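Long-range contact in amino Transferase (Eubacterium rectale, PDB 3ELE), which binds pyridoxal-5'-phosphate and, as a member of the class I and II aminotransferase family, probably transfers amino groups between amino acids and keto acids: residues L341-E355 with M386-K398. Numbering follows the deposited sequence.
Sequences LEDDSNAFCEKAKEE and MPAFEKIYKKYNK. With EDO (1,2-ethanediol), chain G.
K395 NZ is gripped by two carboxylates, giving salt bridges to E354 OE1 at 2.7 Å and to E355 OE2 at 2.8 Å. This pairing illustrates how charges at a surface can border an apolar helix–helix interface: in this class I and II aminotransferase, helix 345-353 and residues 386-396 of the C-terminal helix have axes 9.8 Å apart and N-to-C directions at 130°, oblique but closer to antiparallel than to parallel. The lysine chain runs extended until its last torsion (chi4 -65°) bends the ammonium between the two acids; K391 reaches E355 OE1, and K351 reaches E354 OE2, by long salt bridges. Beneath it, I392 sends CD1 against A352 CA and CG2 to F348 CE1, while V357 also packs on I392.

Y396 closes the other end. L341 CB sits over the centre of its ring face, 3.6 Å from the centroid, in a CH-pi contact, and F348 meets the ring obliquely, planes at 57°. A leucine in place of Y396 would probably leave E342 without its hydroxyl partner and deprive L341 CB of the flat face it rests on. Y396 OH, beside F348 CA, donates to E342 OE2 at 2.7 Å, meeting the anti lone pair of that oxygen.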
ATOM      1  N   LEU A 341      -9.495 -24.615 -29.945  1.00 34.98           N
ATOM      2  CA  LEU A 341      -9.882 -25.540 -31.023  1.00 35.36           C
ATOM      3  C   LEU A 341     -11.137 -26.352 -30.691  1.00 36.47           C
ATOM      4  O   LEU A 341     -11.673 -27.029 -31.560  1.00 36.17           O
ATOM      5  CB  LEU A 341      -8.707 -26.417 -31.436  1.00 35.52           C
ATOM      6  CG  LEU A 341      -7.465 -25.611 -31.859  1.00 33.55           C
ATOM      7  CD1 LEU A 341      -6.374 -26.544 -32.283  1.00 34.40           C
ATOM      8  CD2 LEU A 341      -7.758 -24.608 -32.975  1.00 36.64           C
ATOM      9  N   GLU A 342     -11.575 -26.299 -29.431  1.00 37.20           N
ATOM     10  CA  GLU A 342     -12.860 -26.854 -28.989  1.00 37.85           C
ATOM     11  C   GLU A 342     -13.494 -25.839 -28.042  1.00 37.67           C
ATOM     12  O   GLU A 342     -12.804 -24.935 -27.563  1.00 37.93           O
ATOM     13  CB  GLU A 342     -12.688 -28.227 -28.332  1.00 37.26           C
ATOM     14  CG  GLU A 342     -11.653 -28.295 -27.219  1.00 37.30           C
ATOM     15  CD  GLU A 342     -11.678 -29.623 -26.497  1.00 37.72           C
ATOM     16  OE1 GLU A 342     -12.739 -29.956 -25.927  1.00 41.82           O
ATOM     17  OE2 GLU A 342     -10.639 -30.317 -26.466  1.00 38.72           O
ATOM     18  N   ASP A 343     -14.800 -25.969 -27.805  1.00 38.45           N
ATOM     19  CA  ASP A 343     -15.543 -25.073 -26.890  1.00 38.53           C
ATOM     20  C   ASP A 343     -14.970 -25.056 -25.475  1.00 36.83           C
ATOM     21  O   ASP A 343     -15.026 -24.023 -24.810  1.00 38.78           O
ATOM     22  CB  ASP A 343     -17.030 -25.492 -26.759  1.00 39.29           C
ATOM     23  CG  ASP A 343     -17.830 -25.345 -28.048  1.00 43.34           C
ATOM     24  OD1 ASP A 343     -17.421 -24.596 -28.973  1.00 43.97           O
ATOM     25  OD2 ASP A 343     -18.902 -25.987 -28.110  1.00 44.46           O
ATOM     26  N   ASP A 344     -14.469 -26.203 -25.006  1.00 35.47           N
ATOM     27  CA  ASP A 344     -13.900 -26.321 -23.658  1.00 35.69           C
ATOM     28  C   ASP A 344     -12.436 -25.888 -23.675  1.00 36.02           C
ATOM     29  O   ASP A 344     -11.545 -26.696 -23.933  1.00 35.10           O
ATOM     30  CB  ASP A 344     -14.077 -27.752 -23.110  1.00 36.52           C
ATOM     31  CG  ASP A 344     -13.675 -27.893 -21.638  1.00 36.94           C
ATOM     32  OD1 ASP A 344     -13.053 -26.982 -21.061  1.00 37.06           O
ATOM     33  OD2 ASP A 344     -13.960 -28.956 -21.052  1.00 43.74           O
ATOM     34  N   SER A 345     -12.204 -24.602 -23.387  1.00 36.61           N
ATOM     35  CA  SER A 345     -10.837 -24.031 -23.291  1.00 36.60           C
ATOM     36  C   SER A 345      -9.931 -24.731 -22.290  1.00 36.36           C
ATOM     37  O   SER A 345      -8.728 -24.797 -22.511  1.00 37.91           O
ATOM     38  CB  SER A 345     -10.893 -22.573 -22.902  1.00 37.14           C
ATOM     39  OG  SER A 345     -11.800 -21.886 -23.715  1.00 38.94           O
ATOM     40  N   ASN A 346     -10.503 -25.251 -21.198  1.00 36.34           N
ATOM     41  CA  ASN A 346      -9.720 -25.972 -20.176  1.00 36.25           C
ATOM     42  C   ASN A 346      -9.152 -27.282 -20.748  1.00 35.90           C
ATOM     43  O   ASN A 346      -7.968 -27.581 -20.554  1.00 36.84           O
ATOM     44  CB  ASN A 346     -10.537 -26.237 -18.902  1.00 37.07           C
ATOM     45  CG  ASN A 346     -11.090 -24.955 -18.270  1.00 36.84           C
ATOM     46  OD1 ASN A 346     -10.352 -24.171 -17.691  1.00 30.01           O
ATOM     47  ND2 ASN A 346     -12.396 -24.760 -18.372  1.00 38.38           N
ATOM     48  N   ALA A 347     -10.004 -28.028 -21.468  1.00 34.38           N
ATOM     49  CA  ALA A 347      -9.628 -29.259 -22.160  1.00 34.00           C
ATOM     50  C   ALA A 347      -8.600 -28.952 -23.257  1.00 34.20           C
ATOM     51  O   ALA A 347      -7.636 -29.707 -23.436  1.00 34.85           O
ATOM     52  CB  ALA A 347     -10.858 -29.945 -22.744  1.00 34.83           C
ATOM     53  N   PHE A 348      -8.796 -27.841 -23.973  1.00 33.51           N
ATOM     54  CA  PHE A 348      -7.820 -27.370 -24.968  1.00 33.35           C
ATOM     55  C   PHE A 348      -6.462 -26.993 -24.337  1.00 33.60           C
ATOM     56  O   PHE A 348      -5.421 -27.343 -24.900  1.00 33.73           O
ATOM     57  CB  PHE A 348      -8.379 -26.206 -25.793  1.00 34.07           C
ATOM     58  CG  PHE A 348      -7.368 -25.581 -26.727  1.00 33.87           C
ATOM     59  CD1 PHE A 348      -6.868 -26.300 -27.800  1.00 34.85           C
ATOM     60  CD2 PHE A 348      -6.924 -24.272 -26.532  1.00 36.13           C
ATOM     61  CE1 PHE A 348      -5.906 -25.730 -28.672  1.00 36.41           C
ATOM     62  CE2 PHE A 348      -5.995 -23.691 -27.398  1.00 34.80           C
ATOM     63  CZ  PHE A 348      -5.485 -24.425 -28.470  1.00 34.43           C
ATOM     64  N   CYS A 349      -6.478 -26.295 -23.194  1.00 33.62           N
ATOM     65  CA  CYS A 349      -5.232 -25.933 -22.486  1.00 35.51           C
ATOM     66  C   CYS A 349      -4.471 -27.153 -21.977  1.00 37.08           C
ATOM     67  O   CYS A 349      -3.248 -27.081 -21.878  1.00 38.44           O
ATOM     68  CB  CYS A 349      -5.468 -24.941 -21.350  1.00 34.52           C
ATOM     69  SG  CYS A 349      -5.900 -23.363 -21.994  1.00 37.90           S
ATOM     70  N   GLU A 350      -5.190 -28.235 -21.643  1.00 37.55           N
ATOM     71  CA  GLU A 350      -4.585 -29.521 -21.274  1.00 38.27           C
ATOM     72  C   GLU A 350      -3.895 -30.159 -22.468  1.00 38.07           C
ATOM     73  O   GLU A 350      -2.800 -30.684 -22.310  1.00 37.64           O
ATOM     74  CB  GLU A 350      -5.602 -30.520 -20.674  1.00 38.98           C
ATOM     75  CG  GLU A 350      -6.068 -30.199 -19.244  1.00 43.78           C
ATOM     76  CD  GLU A 350      -4.959 -30.301 -18.186  1.00 49.64           C
ATOM     77  OE1 GLU A 350      -3.886 -30.904 -18.445  1.00 53.47           O
ATOM     78  OE2 GLU A 350      -5.166 -29.780 -17.074  1.00 54.30           O
ATOM     79  N   LYS A 351      -4.538 -30.125 -23.642  1.00 38.02           N
ATOM     80  CA  LYS A 351      -3.924 -30.633 -24.882  1.00 38.19           C
ATOM     81  C   LYS A 351      -2.663 -29.828 -25.267  1.00 38.22           C
ATOM     82  O   LYS A 351      -1.672 -30.401 -25.717  1.00 38.02           O
ATOM     83  CB  LYS A 351      -4.930 -30.654 -26.038  1.00 39.08           C
ATOM     84  CG  LYS A 351      -6.073 -31.667 -25.888  1.00 40.74           C
ATOM     85  CD  LYS A 351      -5.567 -33.084 -25.961  1.00 43.55           C
ATOM     86  CE  LYS A 351      -6.680 -34.120 -25.981  1.00 47.07           C
ATOM     87  NZ  LYS A 351      -6.064 -35.494 -26.060  1.00 47.27           N
ATOM     88  N   ALA A 352      -2.712 -28.507 -25.075  1.00 37.59           N
ATOM     89  CA  ALA A 352      -1.555 -27.628 -25.280  1.00 37.18           C
ATOM     90  C   ALA A 352      -0.440 -28.070 -24.339  1.00 37.91           C
ATOM     91  O   ALA A 352       0.692 -28.253 -24.772  1.00 36.26           O
ATOM     92  CB  ALA A 352      -1.929 -26.171 -25.002  1.00 36.21           C
ATOM     93  N   LYS A 353      -0.809 -28.298 -23.069  1.00 39.70           N
ATOM     94  CA  LYS A 353       0.118 -28.762 -22.007  1.00 41.34           C
ATOM     95  C   LYS A 353       0.878 -30.048 -22.400  1.00 42.55           C
ATOM     96  O   LYS A 353       2.040 -30.198 -22.027  1.00 44.16           O
ATOM     97  CB  LYS A 353      -0.625 -28.970 -20.670  1.00 41.42           C
ATOM     98  CG  LYS A 353       0.003 -28.314 -19.482  1.00 39.90           C
ATOM     99  CD  LYS A 353      -0.846 -28.571 -18.254  1.00 43.61           C
ATOM    100  CE  LYS A 353      -0.557 -27.611 -17.136  1.00 43.77           C
ATOM    101  NZ  LYS A 353      -1.410 -27.915 -15.943  1.00 46.79           N
ATOM    102  N   GLU A 354       0.248 -30.940 -23.182  1.00 42.84           N
ATOM    103  CA  GLU A 354       0.908 -32.170 -23.684  1.00 41.91           C
ATOM    104  C   GLU A 354       2.162 -31.909 -24.542  1.00 41.26           C
ATOM    105  O   GLU A 354       2.986 -32.824 -24.703  1.00 41.54           O
ATOM    106  CB  GLU A 354      -0.041 -33.051 -24.527  1.00 41.60           C
ATOM    107  CG  GLU A 354      -1.300 -33.583 -23.835  1.00 44.00           C
ATOM    108  CD  GLU A 354      -2.156 -34.506 -24.733  1.00 43.81           C
ATOM    109  OE1 GLU A 354      -2.015 -34.490 -25.977  1.00 46.90           O
ATOM    110  OE2 GLU A 354      -2.990 -35.260 -24.184  1.00 49.94           O
ATOM    111  N   GLU A 355       2.267 -30.716 -25.140  1.00 39.56           N
ATOM    112  CA  GLU A 355       3.423 -30.308 -25.963  1.00 38.71           C
ATOM    113  C   GLU A 355       4.200 -29.154 -25.322  1.00 38.35           C
ATOM    114  O   GLU A 355       4.939 -28.436 -26.010  1.00 37.42           O
ATOM    115  CB  GLU A 355       2.957 -29.904 -27.379  1.00 38.55           C
ATOM    116  CG  GLU A 355       2.035 -30.916 -28.079  1.00 40.88           C
ATOM    117  CD  GLU A 355       2.613 -32.321 -28.136  1.00 43.36           C
ATOM    118  OE1 GLU A 355       3.843 -32.452 -28.321  1.00 46.62           O
ATOM    119  OE2 GLU A 355       1.833 -33.292 -28.002  1.00 43.98           O
HETATM  120  N   MSE A 386       6.563 -22.782 -32.466  1.00 32.69           N
HETATM  121  CA  MSE A 386       5.668 -23.045 -33.628  1.00 31.17           C
HETATM  122  C   MSE A 386       5.407 -24.502 -33.993  1.00 30.73           C
HETATM  123  O   MSE A 386       4.257 -24.854 -34.254  1.00 29.40           O
HETATM  124  CB  MSE A 386       6.039 -22.180 -34.851  1.00 29.84           C
HETATM  125  CG  MSE A 386       5.767 -20.690 -34.604  1.00 29.74           C
HETATM  126 SE   MSE A 386       3.886 -20.335 -34.318  0.75 32.99          SE
HETATM  127  CE  MSE A 386       3.991 -18.675 -33.360  1.00 29.18           C
ATOM    128  N   PRO A 387       6.457 -25.346 -34.041  1.00 31.16           N
ATOM    129  CA  PRO A 387       6.221 -26.781 -34.223  1.00 31.85           C
ATOM    130  C   PRO A 387       5.307 -27.429 -33.163  1.00 32.48           C
ATOM    131  O   PRO A 387       4.528 -28.306 -33.512  1.00 32.45           O
ATOM    132  CB  PRO A 387       7.642 -27.373 -34.178  1.00 32.90           C
ATOM    133  CG  PRO A 387       8.493 -26.264 -34.688  1.00 31.25           C
ATOM    134  CD  PRO A 387       7.900 -25.042 -34.065  1.00 30.57           C
ATOM    135  N   ALA A 388       5.377 -26.989 -31.904  1.00 33.06           N
ATOM    136  CA  ALA A 388       4.472 -27.518 -30.859  1.00 34.22           C
ATOM    137  C   ALA A 388       3.031 -27.030 -31.117  1.00 35.02           C
ATOM    138  O   ALA A 388       2.100 -27.823 -31.034  1.00 35.61           O
ATOM    139  CB  ALA A 388       4.960 -27.164 -29.462  1.00 34.67           C
ATOM    140  N   PHE A 389       2.868 -25.738 -31.435  1.00 34.85           N
ATOM    141  CA  PHE A 389       1.563 -25.182 -31.864  1.00 34.56           C
ATOM    142  C   PHE A 389       0.944 -25.921 -33.059  1.00 35.23           C
ATOM    143  O   PHE A 389      -0.266 -26.170 -33.075  1.00 35.72           O
ATOM    144  CB  PHE A 389       1.650 -23.688 -32.196  1.00 33.39           C
ATOM    145  CG  PHE A 389       1.567 -22.803 -30.989  1.00 33.09           C
ATOM    146  CD1 PHE A 389       0.378 -22.732 -30.255  1.00 31.32           C
ATOM    147  CD2 PHE A 389       2.652 -22.020 -30.589  1.00 28.22           C
ATOM    148  CE1 PHE A 389       0.274 -21.908 -29.137  1.00 32.78           C
ATOM    149  CE2 PHE A 389       2.561 -21.189 -29.454  1.00 32.47           C
ATOM    150  CZ  PHE A 389       1.379 -21.132 -28.732  1.00 31.14           C
ATOM    151  N   GLU A 390       1.783 -26.254 -34.034  1.00 35.19           N
ATOM    152  CA  GLU A 390       1.389 -27.018 -35.210  1.00 36.88           C
ATOM    153  C   GLU A 390       0.917 -28.426 -34.819  1.00 36.18           C
ATOM    154  O   GLU A 390      -0.074 -28.919 -35.362  1.00 34.06           O
ATOM    155  CB  GLU A 390       2.579 -27.097 -36.186  1.00 36.72           C
ATOM    156  CG  GLU A 390       2.328 -27.758 -37.528  1.00 39.31           C
ATOM    157  CD  GLU A 390       3.584 -27.767 -38.410  1.00 40.72           C
ATOM    158  OE1 GLU A 390       4.717 -27.963 -37.896  1.00 49.55           O
ATOM    159  OE2 GLU A 390       3.430 -27.600 -39.633  1.00 51.73           O
ATOM    160  N   LYS A 391       1.635 -29.062 -33.885  1.00 36.83           N
ATOM    161  CA  LYS A 391       1.282 -30.412 -33.407  1.00 37.22           C
ATOM    162  C   LYS A 391      -0.028 -30.390 -32.608  1.00 36.28           C
ATOM    163  O   LYS A 391      -0.851 -31.297 -32.756  1.00 35.05           O
ATOM    164  CB  LYS A 391       2.423 -31.014 -32.582  1.00 37.19           C
ATOM    165  CG  LYS A 391       2.225 -32.481 -32.228  1.00 39.96           C
ATOM    166  CD  LYS A 391       3.515 -33.102 -31.718  1.00 39.45           C
ATOM    167  CE  LYS A 391       3.297 -34.539 -31.260  1.00 46.61           C
ATOM    168  NZ  LYS A 391       4.573 -35.205 -30.823  1.00 48.21           N
ATOM    169  N   ILE A 392      -0.214 -29.358 -31.779  1.00 35.57           N
ATOM    170  CA  ILE A 392      -1.468 -29.177 -31.019  1.00 36.22           C
ATOM    171  C   ILE A 392      -2.660 -29.081 -32.002  1.00 35.93           C
ATOM    172  O   ILE A 392      -3.649 -29.789 -31.840  1.00 35.32           O
ATOM    173  CB  ILE A 392      -1.435 -27.927 -30.100  1.00 35.90           C
ATOM    174  CG1 ILE A 392      -0.422 -28.100 -28.963  1.00 37.04           C
ATOM    175  CG2 ILE A 392      -2.823 -27.646 -29.500  1.00 32.80           C
ATOM    176  CD1 ILE A 392       0.007 -26.768 -28.350  1.00 35.77           C
ATOM    177  N   TYR A 393      -2.513 -28.224 -33.012  1.00 36.93           N
ATOM    178  CA  TYR A 393      -3.511 -28.024 -34.073  1.00 38.34           C
ATOM    179  C   TYR A 393      -3.899 -29.348 -34.749  1.00 38.28           C
ATOM    180  O   TYR A 393      -5.087 -29.638 -34.911  1.00 37.28           O
ATOM    181  CB  TYR A 393      -2.977 -27.041 -35.120  1.00 39.90           C
ATOM    182  CG  TYR A 393      -4.047 -26.552 -36.047  1.00 40.97           C
ATOM    183  CD1 TYR A 393      -4.866 -25.484 -35.667  1.00 41.87           C
ATOM    184  CD2 TYR A 393      -4.264 -27.154 -37.292  1.00 42.66           C
ATOM    185  CE1 TYR A 393      -5.858 -25.018 -36.490  1.00 38.99           C
ATOM    186  CE2 TYR A 393      -5.269 -26.685 -38.138  1.00 44.90           C
ATOM    187  CZ  TYR A 393      -6.056 -25.611 -37.709  1.00 42.10           C
ATOM    188  OH  TYR A 393      -7.044 -25.117 -38.492  1.00 45.30           O
ATOM    189  N   LYS A 394      -2.873 -30.118 -35.128  1.00 39.04           N
ATOM    190  CA  LYS A 394      -3.009 -31.475 -35.698  1.00 39.58           C
ATOM    191  C   LYS A 394      -3.827 -32.466 -34.857  1.00 39.47           C
ATOM    192  O   LYS A 394      -4.443 -33.360 -35.434  1.00 40.43           O
ATOM    193  CB  LYS A 394      -1.638 -32.125 -36.006  1.00 40.51           C
ATOM    194  CG  LYS A 394      -1.184 -32.087 -37.466  1.00 46.16           C
ATOM    195  CD  LYS A 394      -0.616 -30.762 -37.934  1.00 51.09           C
ATOM    196  CE  LYS A 394      -0.105 -30.896 -39.376  1.00 51.20           C
ATOM    197  NZ  LYS A 394       0.569 -29.660 -39.873  1.00 57.34           N
ATOM    198  N   LYS A 395      -3.795 -32.338 -33.524  1.00 39.17           N
ATOM    199  CA  LYS A 395      -4.601 -33.199 -32.618  1.00 40.63           C
ATOM    200  C   LYS A 395      -6.098 -33.094 -32.919  1.00 40.16           C
ATOM    201  O   LYS A 395      -6.820 -34.079 -32.805  1.00 40.62           O
ATOM    202  CB  LYS A 395      -4.408 -32.842 -31.129  1.00 40.74           C
ATOM    203  CG  LYS A 395      -2.983 -32.990 -30.559  1.00 42.73           C
ATOM    204  CD  LYS A 395      -2.914 -32.449 -29.111  1.00 41.41           C
ATOM    205  CE  LYS A 395      -1.494 -32.462 -28.540  1.00 40.35           C
ATOM    206  NZ  LYS A 395      -0.928 -33.818 -28.372  1.00 37.41           N
ATOM    207  N   TYR A 396      -6.534 -31.878 -33.267  1.00 40.48           N
ATOM    208  CA  TYR A 396      -7.920 -31.555 -33.595  1.00 40.37           C
ATOM    209  C   TYR A 396      -8.249 -31.683 -35.069  1.00 41.84           C
ATOM    210  O   TYR A 396      -9.355 -32.096 -35.409  1.00 42.04           O
ATOM    211  CB  TYR A 396      -8.237 -30.123 -33.154  1.00 40.02           C
ATOM    212  CG  TYR A 396      -8.246 -29.959 -31.661  1.00 40.01           C
ATOM    213  CD1 TYR A 396      -9.429 -30.134 -30.937  1.00 37.94           C
ATOM    214  CD2 TYR A 396      -7.077 -29.647 -30.959  1.00 40.11           C
ATOM    215  CE1 TYR A 396      -9.455 -29.985 -29.567  1.00 38.50           C
ATOM    216  CE2 TYR A 396      -7.094 -29.496 -29.570  1.00 39.11           C
ATOM    217  CZ  TYR A 396      -8.287 -29.665 -28.881  1.00 38.71           C
ATOM    218  OH  TYR A 396      -8.339 -29.521 -27.516  1.00 38.35           O
ATOM    219  N   ASN A 397      -7.295 -31.315 -35.924  1.00 44.04           N
ATOM    220  CA  ASN A 397      -7.454 -31.304 -37.382  1.00 46.05           C
ATOM    221  C   ASN A 397      -6.471 -32.285 -38.023  1.00 47.76           C
ATOM    222  O   ASN A 397      -5.355 -31.929 -38.416  1.00 47.43           O
ATOM    223  CB  ASN A 397      -7.266 -29.872 -37.876  1.00 46.01           C
ATOM    224  CG  ASN A 397      -8.225 -28.913 -37.195  1.00 45.04           C
ATOM    225  OD1 ASN A 397      -9.406 -28.886 -37.512  1.00 45.52           O
ATOM    226  ND2 ASN A 397      -7.722 -28.145 -36.229  1.00 45.43           N
ATOM    227  N   LYS A 398      -6.912 -33.538 -38.090  1.00 49.59           N
ATOM    228  CA  LYS A 398      -6.120 -34.638 -38.636  1.00 51.86           C
ATOM    229  C   LYS A 398      -6.148 -34.617 -40.156  1.00 52.28           C
ATOM    230  O   LYS A 398      -6.919 -33.894 -40.791  1.00 52.65           O
ATOM    231  CB  LYS A 398      -6.636 -35.972 -38.073  1.00 52.95           C
ATOM    232  CG  LYS A 398      -6.364 -36.113 -36.550  1.00 55.72           C
ATOM    233  CD  LYS A 398      -7.587 -36.573 -35.748  1.00 60.06           C
ATOM    234  CE  LYS A 398      -8.647 -35.454 -35.683  1.00 61.41           C
ATOM    235  NZ  LYS A 398      -9.797 -35.753 -34.783  1.00 64.24           N
ATOM    236  OXT LYS A 398      -5.365 -35.312 -40.788  1.00 53.37           O
TER
HETATM  237  C1  EDO G 502       4.066 -33.760 -21.841  1.00 59.12           C
HETATM  238  O1  EDO G 502       3.725 -34.793 -22.770  1.00 62.69           O
HETATM  239  C2  EDO G 502       4.270 -34.366 -20.465  1.00 59.55           C
HETATM  240  O2  EDO G 502       3.937 -33.396 -19.471  1.00 60.38           O